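Local coordinates for cytoplasmic export protein 1 (Saccharomyces cerevisiae, PDB 3VWA), which belongs to the nuclear tRNA export machinery and may collect tRNA from export receptors at the nuclear pore complex and deliver aminoacylated tRNA to the translation machinery, at residues K402-P405 with C406-C410. Sequence-based numbering, arbitrary orientation.
Sequences KTIP and CIVSC
Ile-404 and Val-408, one helical turn apart, meet through their methyl groups, CG2 of Ile-404 lying 4.2 Å from CG2 of Val-408 as the two branched side chains cross at a slant. The carbonyl of Ile-404 that links the two turns is gripped twice: Ile-407 N donates to Ile-404 O at 3.2 Å, and Val-408 N adds a weak, bent bond to the same oxygen. The apolar end of Ile-407 also folds back on this carbonyl, CD1 reaching within 3.2 Å of Ile-404 O; a chi1 of 92°, away from a staggered position, and a chi2 of -55° together bring that methyl to the preceding turn. One residue earlier, Cys-406 N bonds to Thr-403 O at 3.1 Å. The two better bonds thus span three residues and the four-residue one is weak, next to a kink at Pro-405, whose nitrogen has no hydrogen to give to the turn before. The stretch lies within the HEAT 1 repeat, residues 381-419, of the helical solenoid that follows the kinase-like domain. A water bridges the turn where a direct backbone bond is lacking, donating to Pro-405 O at 3.0 Å and accepting from Ser-409 N at 2.9 Å. Further out, Ile-404 and Val-408 both pack on Leu-420 of helix 413-427, Ile-404 also on Leu-424 and Val-408 also on Leu-416, whereas Thr-403 and Ile-407 touch Phe-385 of helix 374-387. The hydroxyl of buried Thr-403 is satisfied by Gln-399 O, and Pro-405 rests on Ile-442 and Lys-445 of helix 433-446.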
loop_
_atom_site.group_PDB
_atom_site.type_symbol
_atom_site.label_atom_id
_atom_site.label_comp_id
_atom_site.label_asym_id
_atom_site.label_seq_id
_atom_site.Cartn_x
_atom_site.Cartn_y
_atom_site.Cartn_z
ATOM N N LYS A 402 15.974 -21.772 2.460
ATOM C CA LYS A 402 15.618 -21.124 3.731
ATOM C C LYS A 402 14.227 -20.469 3.723
ATOM O O LYS A 402 13.752 -19.934 4.739
ATOM C CB LYS A 402 16.588 -19.981 3.999
ATOM C CG LYS A 402 18.018 -20.360 4.311
ATOM C CD LYS A 402 18.681 -19.150 4.955
ATOM C CE LYS A 402 20.159 -19.407 5.252
ATOM N NZ LYS A 402 20.746 -18.335 6.115
ATOM N N THR A 403 13.610 -20.403 2.561
ATOM C CA THR A 403 12.332 -19.720 2.450
ATOM C C THR A 403 11.188 -20.739 2.488
ATOM O O THR A 403 10.057 -20.358 2.592
ATOM C CB THR A 403 12.327 -18.881 1.132
ATOM O OG1 THR A 403 13.338 -17.878 1.257
ATOM C CG2 THR A 403 11.019 -18.188 0.866
ATOM N N ILE A 404 11.494 -22.030 2.372
ATOM C CA ILE A 404 10.484 -23.072 2.249
ATOM C C ILE A 404 9.510 -23.077 3.424
ATOM O O ILE A 404 8.299 -23.217 3.220
ATOM C CB ILE A 404 11.156 -24.476 2.101
ATOM C CG1 ILE A 404 11.636 -24.691 0.660
ATOM C CG2 ILE A 404 10.179 -25.590 2.446
ATOM C CD1 ILE A 404 12.572 -25.886 0.484
ATOM N N PRO A 405 10.024 -22.929 4.655
ATOM C CA PRO A 405 9.111 -22.928 5.776
ATOM C C PRO A 405 8.023 -21.846 5.732
ATOM O O PRO A 405 6.958 -22.027 6.298
ATOM C CB PRO A 405 10.027 -22.669 6.963
ATOM C CG PRO A 405 11.284 -23.362 6.542
ATOM C CD PRO A 405 11.431 -22.913 5.102
ATOM N N CYS A 406 8.289 -20.713 5.114
ATOM C CA CYS A 406 7.301 -19.612 5.102
ATOM C C CYS A 406 6.181 -19.873 4.087
ATOM O O CYS A 406 5.099 -19.309 4.162
ATOM C CB CYS A 406 7.995 -18.306 4.704
ATOM S SG CYS A 406 9.589 -17.958 5.481
ATOM N N ILE A 407 6.399 -20.703 3.095
ATOM C CA ILE A 407 5.273 -20.855 2.174
ATOM C C ILE A 407 4.585 -22.197 2.267
ATOM O O ILE A 407 3.560 -22.452 1.642
ATOM C CB ILE A 407 5.582 -20.391 0.704
ATOM C CG1 ILE A 407 6.079 -21.504 -0.174
ATOM C CG2 ILE A 407 6.472 -19.119 0.668
ATOM C CD1 ILE A 407 7.287 -22.229 0.348
ATOM N N VAL A 408 5.135 -23.041 3.103
ATOM C CA VAL A 408 4.677 -24.397 3.193
ATOM C C VAL A 408 3.189 -24.509 3.570
ATOM O O VAL A 408 2.499 -25.471 3.188
ATOM C CB VAL A 408 5.652 -25.105 4.133
ATOM C CG1 VAL A 408 5.043 -25.344 5.479
ATOM C CG2 VAL A 408 6.230 -26.337 3.493
ATOM N N SER A 409 2.641 -23.521 4.254
ATOM C CA SER A 409 1.192 -23.644 4.635
ATOM C C SER A 409 0.242 -23.331 3.490
ATOM O O SER A 409 -0.964 -23.603 3.559
ATOM C CB SER A 409 0.844 -22.858 5.894
ATOM O OG SER A 409 0.830 -21.482 5.695
ATOM N N CYS A 410 0.793 -22.793 2.412
ATOM C CA CYS A 410 0.048 -22.691 1.184
ATOM C C CYS A 410 -0.112 -23.978 0.376
ATOM O O CYS A 410 -0.970 -24.011 -0.491
ATOM C CB CYS A 410 0.690 -21.636 0.268
ATOM S SG CYS A 410 0.744 -19.993 0.978
HETATM O O HOH W 1 3.996 -21.750 6.113
#